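PDB 4O7K: protein osa from Shigella flexneri, which suppresses the oncogenicity of Agrobacterium tumefaciens and acts as a plasmid fertility inhibition factor of the ParB/Srx superfamily. Local coordinates for residues M97-F110 and G139-V151. The protein carries 1 engineered substitution. Residues are numbered along the deposited sequence; the frame is centred on the assembly and turned at random. Where two conformers were deposited one is given.
With PO4 (phosphate ion), chain B; PO4 (phosphate ion), chain C; IPA (isopropyl alcohol), chain E.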
ATOM      1  N   MET A  97      -5.645 -13.635   0.395  1.00 36.50           N
ATOM      2  CA  MET A  97      -4.859 -12.927  -0.604  1.00 36.01           C
ATOM      3  C   MET A  97      -3.881 -13.835  -1.362  1.00 34.00           C
ATOM      4  O   MET A  97      -3.736 -13.677  -2.570  1.00 33.74           O
ATOM      5  CB  MET A  97      -4.111 -11.756   0.040  1.00 36.68           C
ATOM      6  CG  MET A  97      -5.009 -10.563   0.326  1.00 32.66           C
ATOM      7  SD  MET A  97      -4.149  -9.267   1.230  1.00 29.88           S
ATOM      8  CE  MET A  97      -5.498  -8.137   1.579  1.00 30.13           C
ATOM      9  N   PRO A  98      -3.222 -14.799  -0.676  1.00 35.36           N
ATOM     10  CA  PRO A  98      -2.286 -15.593  -1.487  1.00 36.39           C
ATOM     11  C   PRO A  98      -2.964 -16.481  -2.524  1.00 38.60           C
ATOM     12  O   PRO A  98      -2.277 -17.000  -3.399  1.00 40.98           O
ATOM     13  CB  PRO A  98      -1.547 -16.444  -0.440  1.00 37.92           C
ATOM     14  CG  PRO A  98      -1.628 -15.643   0.815  1.00 38.65           C
ATOM     15  CD  PRO A  98      -3.016 -15.033   0.766  1.00 36.80           C
ATOM     16  N   LYS A  99      -4.289 -16.625  -2.454  1.00 42.11           N
ATOM     17  CA  LYS A  99      -5.015 -17.439  -3.431  1.00 42.26           C
ATOM     18  C   LYS A  99      -5.217 -16.705  -4.746  1.00 45.20           C
ATOM     19  O   LYS A  99      -5.583 -17.320  -5.747  1.00 46.36           O
ATOM     20  CB  LYS A  99      -6.376 -17.881  -2.881  1.00 42.89           C
ATOM     21  CG  LYS A  99      -6.289 -18.819  -1.693  1.00 48.32           C
ATOM     22  CD  LYS A  99      -7.610 -18.895  -0.936  1.00 55.87           C
ATOM     23  CE  LYS A  99      -7.377 -19.196   0.548  1.00 54.41           C
ATOM     24  NZ  LYS A  99      -7.350 -20.651   0.865  1.00 66.21           N
ATOM     25  N   ASP A 100      -4.993 -15.392  -4.739  1.00 38.77           N
ATOM     26  CA  ASP A 100      -5.175 -14.578  -5.940  1.00 38.92           C
ATOM     27  C   ASP A 100      -4.286 -15.120  -7.056  1.00 48.16           C
ATOM     28  O   ASP A 100      -3.174 -15.578  -6.794  1.00 43.38           O
ATOM     29  CB  ASP A 100      -4.855 -13.109  -5.648  1.00 39.45           C
ATOM     30  CG  ASP A 100      -5.085 -12.209  -6.840  1.00 44.71           C
ATOM     31  OD1 ASP A 100      -4.192 -12.122  -7.708  1.00 45.86           O
ATOM     32  OD2 ASP A 100      -6.148 -11.556  -6.893  1.00 45.11           O
ATOM     33  N   ARG A 101      -4.772 -15.081  -8.294  1.00 43.32           N
ATOM     34  CA  ARG A 101      -4.080 -15.762  -9.387  1.00 45.36           C
ATOM     35  C   ARG A 101      -2.729 -15.135  -9.726  1.00 42.09           C
ATOM     36  O   ARG A 101      -1.833 -15.825 -10.213  1.00 46.01           O
ATOM     37  CB  ARG A 101      -4.962 -15.803 -10.643  1.00 52.99           C
ATOM     38  CG  ARG A 101      -5.138 -14.462 -11.332  1.00 57.45           C
ATOM     39  CD  ARG A 101      -4.672 -14.502 -12.786  1.00 67.44           C
ATOM     40  NE  ARG A 101      -5.021 -13.276 -13.505  1.00 81.31           N
ATOM     41  CZ  ARG A 101      -4.257 -12.701 -14.431  1.00 84.60           C
ATOM     42  NH1 ARG A 101      -4.659 -11.585 -15.026  1.00 83.24           N
ATOM     43  NH2 ARG A 101      -3.089 -13.236 -14.762  1.00 84.58           N
ATOM     44  N   LYS A 102      -2.574 -13.851  -9.456  1.00 41.57           N
ATOM     45  CA  LYS A 102      -1.334 -13.161  -9.734  1.00 42.02           C
ATOM     46  C   LYS A 102      -0.345 -13.132  -8.612  1.00 34.99           C
ATOM     47  O   LYS A 102       0.704 -12.615  -8.742  1.00 35.12           O
ATOM     48  CB  LYS A 102      -1.608 -11.747 -10.158  1.00 43.89           C
ATOM     49  CG  LYS A 102      -2.529 -11.676 -11.329  1.00 54.12           C
ATOM     50  CD  LYS A 102      -2.947 -10.259 -11.629  1.00 57.18           C
ATOM     51  CE  LYS A 102      -1.856  -9.527 -12.350  1.00 54.51           C
ATOM     52  NZ  LYS A 102      -1.787  -8.146 -11.831  1.00 62.50           N
ATOM     53  N   TYR A 103      -0.724 -13.682  -7.501  1.00 32.36           N
ATOM     54  CA  TYR A 103       0.072 -13.578  -6.280  1.00 36.41           C
ATOM     55  C   TYR A 103       1.417 -14.321  -6.362  1.00 37.21           C
ATOM     56  O   TYR A 103       2.426 -13.806  -5.868  1.00 32.69           O
ATOM     57  CB  TYR A 103      -0.745 -14.086  -5.084  1.00 34.05           C
ATOM     58  CG  TYR A 103      -0.179 -13.748  -3.714  1.00 41.39           C
ATOM     59  CD1 TYR A 103       0.786 -14.556  -3.117  1.00 36.92           C
ATOM     60  CD2 TYR A 103      -0.638 -12.645  -3.002  1.00 31.85           C
ATOM     61  CE1 TYR A 103       1.292 -14.264  -1.853  1.00 35.15           C
ATOM     62  CE2 TYR A 103      -0.145 -12.352  -1.747  1.00 32.30           C
ATOM     63  CZ  TYR A 103       0.826 -13.164  -1.174  1.00 35.84           C
ATOM     64  OH  TYR A 103       1.317 -12.872   0.078  1.00 34.27           O
ATOM     65  N   PRO A 104       1.441 -15.538  -6.961  1.00 41.11           N
ATOM     66  CA  PRO A 104       2.761 -16.175  -7.084  1.00 40.07           C
ATOM     67  C   PRO A 104       3.731 -15.349  -7.926  1.00 35.19           C
ATOM     68  O   PRO A 104       4.917 -15.286  -7.609  1.00 36.85           O
ATOM     69  CB  PRO A 104       2.442 -17.511  -7.763  1.00 41.14           C
ATOM     70  CG  PRO A 104       1.043 -17.817  -7.334  1.00 42.44           C
ATOM     71  CD  PRO A 104       0.356 -16.472  -7.330  1.00 37.88           C
ATOM     72  N   SER A 105       3.227 -14.716  -8.981  1.00 36.25           N
ATOM     73  CA  SER A 105       4.059 -13.863  -9.817  1.00 34.07           C
ATOM     74  C   SER A 105       4.566 -12.662  -9.024  1.00 36.30           C
ATOM     75  O   SER A 105       5.715 -12.265  -9.153  1.00 34.06           O
ATOM     76  CB  SER A 105       3.283 -13.391 -11.047  1.00 39.54           C
ATOM     77  OG  SER A 105       4.031 -12.438 -11.776  1.00 45.09           O
ATOM     78  N   SER A 106       3.704 -12.081  -8.198  1.00 33.84           N
ATOM     79  CA  SER A 106       4.133 -10.973  -7.356  1.00 39.59           C
ATOM     80  C   SER A 106       5.187 -11.425  -6.333  1.00 33.83           C
ATOM     81  O   SER A 106       6.223 -10.768  -6.145  1.00 34.23           O
ATOM     82  CB  SER A 106       2.931 -10.357  -6.642  1.00 35.19           C
ATOM     83  OG  SER A 106       3.326  -9.204  -5.921  1.00 35.26           O
ATOM     84  N   ALA A 107       4.920 -12.547  -5.671  1.00 34.77           N
ATOM     85  CA  ALA A 107       5.839 -13.089  -4.674  1.00 30.90           C
ATOM     86  C   ALA A 107       7.220 -13.338  -5.276  1.00 34.95           C
ATOM     87  O   ALA A 107       8.253 -13.069  -4.642  1.00 31.74           O
ATOM     88  CB  ALA A 107       5.276 -14.367  -4.088  1.00 31.75           C
ATOM     89  N   ALA A 108       7.229 -13.839  -6.505  1.00 33.50           N
ATOM     90  CA  ALA A 108       8.474 -14.097  -7.227  1.00 38.21           C
ATOM     91  C   ALA A 108       9.263 -12.815  -7.448  1.00 35.80           C
ATOM     92  O   ALA A 108      10.468 -12.782  -7.234  1.00 35.73           O
ATOM     93  CB  ALA A 108       8.187 -14.769  -8.560  1.00 35.08           C
ATOM     94  N   HIS A 109       8.588 -11.752  -7.879  0.52 34.08           N
ATOM     95  CA  HIS A 109       9.277 -10.481  -8.102  0.52 34.42           C
ATOM     96  C   HIS A 109       9.801  -9.943  -6.781  0.52 30.78           C
ATOM     97  O   HIS A 109      10.928  -9.457  -6.705  0.52 34.37           O
ATOM     98  CB  HIS A 109       8.365  -9.444  -8.770  0.52 32.69           C
ATOM     99  CG  HIS A 109       9.104  -8.253  -9.306  0.52 31.07           C
ATOM    100  ND1 HIS A 109       8.470  -7.192  -9.917  0.52 30.44           N
ATOM    101  CD2 HIS A 109      10.428  -7.964  -9.330  0.52 29.40           C
ATOM    102  CE1 HIS A 109       9.369  -6.300 -10.294  0.52 27.76           C
ATOM    103  NE2 HIS A 109      10.565  -6.745  -9.948  0.52 30.63           N
ATOM    104  N   PHE A 110       8.991 -10.049  -5.731  1.00 29.36           N
ATOM    105  CA  PHE A 110       9.418  -9.574  -4.407  1.00 28.64           C
ATOM    106  C   PHE A 110      10.593 -10.389  -3.865  1.00 34.37           C
ATOM    107  O   PHE A 110      11.327  -9.936  -2.980  1.00 28.51           O
ATOM    108  CB  PHE A 110       8.262  -9.623  -3.398  1.00 28.90           C
ATOM    109  CG  PHE A 110       7.441  -8.356  -3.342  1.00 32.60           C
ATOM    110  CD1 PHE A 110       7.956  -7.199  -2.768  1.00 31.12           C
ATOM    111  CD2 PHE A 110       6.144  -8.324  -3.849  1.00 30.93           C
ATOM    112  CE1 PHE A 110       7.197  -6.027  -2.708  1.00 27.34           C
ATOM    113  CE2 PHE A 110       5.383  -7.154  -3.798  1.00 29.79           C
ATOM    114  CZ  PHE A 110       5.904  -6.010  -3.227  1.00 25.50           C
ATOM    115  N   GLY A 139      -1.378  -2.075  -9.352  1.00 27.00           N
ATOM    116  CA  GLY A 139      -0.647  -2.492  -8.171  1.00 26.08           C
ATOM    117  C   GLY A 139      -1.455  -3.223  -7.113  1.00 28.43           C
ATOM    118  O   GLY A 139      -1.038  -3.281  -5.963  1.00 29.16           O
ATOM    119  N   MET A 140      -2.590  -3.814  -7.484  1.00 25.34           N
ATOM    120  CA  MET A 140      -3.411  -4.510  -6.495  1.00 23.51           C
ATOM    121  C   MET A 140      -2.727  -5.746  -5.920  1.00 25.29           C
ATOM    122  O   MET A 140      -2.745  -5.957  -4.717  1.00 26.27           O
ATOM    123  CB  MET A 140      -4.770  -4.915  -7.099  1.00 29.40           C
ATOM    124  CG  MET A 140      -5.776  -3.790  -7.098  1.00 26.53           C
ATOM    125  SD  MET A 140      -7.448  -4.330  -7.554  1.00 30.63           S
ATOM    126  CE  MET A 140      -7.141  -4.842  -9.235  1.00 31.08           C
ATOM    127  N   THR A 141      -2.130  -6.573  -6.763  1.00 29.32           N
ATOM    128  CA  THR A 141      -1.557  -7.814  -6.247  1.00 25.82           C
ATOM    129  C   THR A 141      -0.322  -7.557  -5.389  1.00 26.40           C
ATOM    130  O   THR A 141      -0.151  -8.193  -4.360  1.00 25.84           O
ATOM    131  CB  THR A 141      -1.187  -8.788  -7.361  1.00 27.58           C
ATOM    132  OG1 THR A 141      -2.221  -8.809  -8.350  1.00 31.36           O
ATOM    133  CG2 THR A 141      -1.035 -10.180  -6.788  1.00 32.07           C
ATOM    134  N   ARG A 142       0.537  -6.629  -5.795  1.00 25.87           N
ATOM    135  CA  ARG A 142       1.714  -6.338  -4.981  1.00 26.89           C
ATOM    136  C   ARG A 142       1.276  -5.718  -3.654  1.00 27.25           C
ATOM    137  O   ARG A 142       1.936  -5.899  -2.641  1.00 24.77           O
ATOM    138  CB  ARG A 142       2.696  -5.427  -5.723  1.00 26.75           C
ATOM    139  CG  ARG A 142       2.250  -3.984  -5.879  1.00 25.52           C
ATOM    140  CD  ARG A 142       3.018  -3.298  -7.002  1.00 28.06           C
ATOM    141  NE  ARG A 142       2.678  -3.848  -8.317  1.00 29.49           N
ATOM    142  CZ  ARG A 142       3.454  -3.744  -9.393  1.00 32.04           C
ATOM    143  NH1 ARG A 142       4.622  -3.113  -9.317  1.00 31.87           N
ATOM    144  NH2 ARG A 142       3.072  -4.277 -10.541  1.00 36.61           N
ATOM    145  N   SER A 143       0.142  -5.013  -3.658  1.00 24.07           N
ATOM    146  CA  SER A 143      -0.442  -4.491  -2.415  1.00 19.78           C
ATOM    147  C   SER A 143      -0.911  -5.631  -1.511  1.00 22.65           C
ATOM    148  O   SER A 143      -0.747  -5.569  -0.287  1.00 26.90           O
ATOM    149  CB  SER A 143      -1.628  -3.548  -2.704  1.00 24.96           C
ATOM    150  OG  SER A 143      -1.214  -2.367  -3.378  1.00 23.96           O
ATOM    151  N   MET A 144      -1.502  -6.666  -2.109  1.00 29.20           N
ATOM    152  CA  MET A 144      -1.923  -7.838  -1.340  1.00 25.54           C
ATOM    153  C   MET A 144      -0.730  -8.528  -0.682  1.00 26.38           C
ATOM    154  O   MET A 144      -0.800  -8.966   0.469  1.00 27.45           O
ATOM    155  CB  MET A 144      -2.663  -8.841  -2.230  1.00 24.76           C
ATOM    156  CG  MET A 144      -3.988  -8.347  -2.787  1.00 26.19           C
ATOM    157  SD  MET A 144      -4.749  -9.663  -3.756  1.00 29.53           S
ATOM    158  CE  MET A 144      -6.060  -8.768  -4.612  1.00 31.78           C
ATOM    159  N   TRP A 145       0.358  -8.635  -1.436  1.00 23.86           N
ATOM    160  CA  TRP A 145       1.564  -9.291  -0.943  1.00 26.33           C
ATOM    161  C   TRP A 145       2.032  -8.572   0.320  1.00 29.03           C
ATOM    162  O   TRP A 145       2.242  -9.202   1.356  1.00 25.11           O
ATOM    163  CB  TRP A 145       2.658  -9.299  -2.022  1.00 26.49           C
ATOM    164  CG  TRP A 145       3.876 -10.144  -1.663  1.00 30.41           C
ATOM    165  CD1 TRP A 145       4.101 -11.456  -1.998  1.00 32.68           C
ATOM    166  CD2 TRP A 145       5.019  -9.727  -0.899  1.00 33.81           C
ATOM    167  NE1 TRP A 145       5.312 -11.875  -1.492  1.00 31.41           N
ATOM    168  CE2 TRP A 145       5.894 -10.833  -0.812  1.00 30.62           C
ATOM    169  CE3 TRP A 145       5.384  -8.524  -0.277  1.00 28.45           C
ATOM    170  CZ2 TRP A 145       7.109 -10.772  -0.135  1.00 30.73           C
ATOM    171  CZ3 TRP A 145       6.591  -8.466   0.393  1.00 27.39           C
ATOM    172  CH2 TRP A 145       7.443  -9.586   0.457  1.00 29.14           C
ATOM    173  N   LEU A 146       2.128  -7.242   0.244  1.00 25.34           N
ATOM    174  CA  LEU A 146       2.603  -6.436   1.365  1.00 29.46           C
ATOM    175  C   LEU A 146       1.678  -6.577   2.560  1.00 30.64           C
ATOM    176  O   LEU A 146       2.128  -6.740   3.691  1.00 26.70           O
ATOM    177  CB  LEU A 146       2.732  -4.953   0.966  1.00 24.17           C
ATOM    178  CG  LEU A 146       3.786  -4.585  -0.091  1.00 26.87           C
ATOM    179  CD1 LEU A 146       3.442  -3.254  -0.748  1.00 23.17           C
ATOM    180  CD2 LEU A 146       5.169  -4.513   0.535  1.00 24.36           C
ATOM    181  N   LEU A 147       0.380  -6.532   2.299  1.00 25.79           N
ATOM    182  CA  LEU A 147      -0.613  -6.630   3.365  1.00 26.23           C
ATOM    183  C   LEU A 147      -0.592  -8.009   4.035  1.00 29.49           C
ATOM    184  O   LEU A 147      -0.584  -8.118   5.269  1.00 26.89           O
ATOM    185  CB  LEU A 147      -1.998  -6.319   2.809  1.00 24.79           C
ATOM    186  CG  LEU A 147      -2.222  -4.843   2.490  1.00 25.14           C
ATOM    187  CD1 LEU A 147      -3.631  -4.656   1.939  1.00 28.11           C
ATOM    188  CD2 LEU A 147      -1.986  -3.984   3.738  1.00 25.01           C
ATOM    189  N   ALA A 148      -0.560  -9.056   3.217  1.00 29.46           N
ATOM    190  CA  ALA A 148      -0.555 -10.423   3.734  1.00 29.28           C
ATOM    191  C   ALA A 148       0.730 -10.698   4.505  1.00 28.01           C
ATOM    192  O   ALA A 148       0.741 -11.519   5.423  1.00 30.51           O
ATOM    193  CB  ALA A 148      -0.731 -11.435   2.598  1.00 29.49           C
ATOM    194  N   HIS A 149       1.806  -9.999   4.149  1.00 27.90           N
ATOM    195  CA  HIS A 149       3.087 -10.170   4.854  1.00 29.91           C
ATOM    196  C   HIS A 149       3.248  -9.187   6.010  1.00 30.22           C
ATOM    197  O   HIS A 149       4.306  -9.120   6.640  1.00 31.09           O
ATOM    198  CB  HIS A 149       4.260 -10.023   3.887  1.00 26.81           C
ATOM    199  CG  HIS A 149       4.479 -11.227   3.029  1.00 31.90           C
ATOM    200  ND1 HIS A 149       3.844 -11.407   1.822  1.00 28.24           N
ATOM    201  CD2 HIS A 149       5.259 -12.319   3.212  1.00 32.87           C
ATOM    202  CE1 HIS A 149       4.224 -12.558   1.295  1.00 33.08           C
ATOM    203  NE2 HIS A 149       5.088 -13.128   2.116  1.00 31.57           N
ATOM    204  N   GLU A 150       2.185  -8.440   6.293  1.00 28.69           N
ATOM    205  CA  GLU A 150       2.172  -7.525   7.433  1.00 28.72           C
ATOM    206  C   GLU A 150       3.269  -6.463   7.362  1.00 31.84           C
ATOM    207  O   GLU A 150       3.874  -6.122   8.374  1.00 29.39           O
ATOM    208  CB  GLU A 150       2.318  -8.301   8.745  1.00 36.00           C
ATOM    209  CG  GLU A 150       1.436  -9.532   8.858  1.00 41.28           C
ATOM    210  CD  GLU A 150       0.057  -9.203   9.365  1.00 51.62           C
ATOM    211  OE1 GLU A 150      -0.206  -8.009   9.633  1.00 58.69           O
ATOM    212  OE2 GLU A 150      -0.764 -10.139   9.507  1.00 67.51           O
ATOM    213  N   VAL A 151       3.555  -5.960   6.169  1.00 30.70           N
ATOM    214  CA  VAL A 151       4.437  -4.809   6.062  1.00 27.25           C
ATOM    215  C   VAL A 151       3.709  -3.615   6.688  1.00 27.13           C
ATOM    216  O   VAL A 151       2.598  -3.257   6.257  1.00 28.62           O
ATOM    217  CB  VAL A 151       4.818  -4.521   4.607  1.00 28.37           C
ATOM    218  CG1 VAL A 151       5.700  -3.291   4.529  1.00 29.38           C
ATOM    219  CG2 VAL A 151       5.506  -5.738   4.010  1.00 28.67           C
TER
HETATM  220  P   PO4 B 201       0.076  -6.198  -9.770  0.99 35.20           P
HETATM  221  O1  PO4 B 201       0.329  -5.337 -10.974  0.99 42.73           O
HETATM  222  O2  PO4 B 201      -1.400  -6.490  -9.660  0.99 34.06           O
HETATM  223  O3  PO4 B 201       0.866  -7.478  -9.871  0.99 50.39           O
HETATM  224  O4  PO4 B 201       0.510  -5.484  -8.507  0.99 29.62           O
HETATM  225  P   PO4 C 202       6.755 -15.410  -0.002  1.00 45.99           P
HETATM  226  O1  PO4 C 202       5.459 -14.957  -0.657  1.00 40.55           O
HETATM  227  O2  PO4 C 202       6.650 -15.270   1.498  1.00 42.82           O
HETATM  228  O3  PO4 C 202       7.040 -16.855  -0.336  1.00 56.34           O
HETATM  229  O4  PO4 C 202       7.900 -14.571  -0.515  1.00 46.01           O
HETATM  230  C1  IPA E 204       5.631  -3.106 -12.631  1.00 37.80           C
HETATM  231  C2  IPA E 204       6.139  -4.476 -13.068  1.00 32.89           C
HETATM  232  C3  IPA E 204       7.617  -4.629 -12.729  1.00 37.85           C
HETATM  233  O2  IPA E 204       5.410  -5.474 -12.396  1.00 48.30           O
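Phe110 lies flat against Trp145 in an offset stack. Its ring and the six-membered ring of Trp145 have centroids 4.0 Å apart and planes at 6°. Phe110 CB extends the overlap with a CH-pi contact over the same indole. With chi1 of Trp145 at -171°, CG points away from the backbone N and the indole is sandwiched between Phe110 and His149, with Ala107 beside NE1. His149 ND1 donates to Trp145 O. Tyr103 meets Trp145 obliquely and fits as a knob among Thr141, Met144, Trp145 and Ala148. Trp145 is the return knob, among Tyr103, Ser106, Ala107 and Phe110.

Before helix 103-110, Met97 packs on Met144 and Leu147. Met97 SD lies 3.8 Å from Met144 CB, and Met97 CE reaches Leu147 CD1. Asp100 OD1 accepts from Lys102 N, a capping bond in the turn leading into the helix.

No clear hydrogen bond joins the segments directly. Two phosphates, probably from the crystallisation liquor, lie beside them. The chain B phosphate bridges the segments: its O2 takes bonds from Lys102 NZ (2.8 Å), Thr141 OG1 (2.8 Å) and Thr141 N. Arg142 N and NE share its O4, with NE at 2.7 Å from O4, and Arg142 NH2 donates to O1. The chain C phosphate sits beside Trp145 NE1 and His149 NE2, the latter 2.7 Å from O2, and is probably also held by His52.

The helices cross at -70°, with axes 9.0 Å apart. Helix 140-148 offers its N-terminal backbone N-H groups to an anion, a common form of phosphate site. This is a knobs-into-holes helix pair with an aromatic cluster of Tyr103, Phe110 and Trp145 at the interface, within the plasmid fertility inhibition family region (ParB/Srx clan).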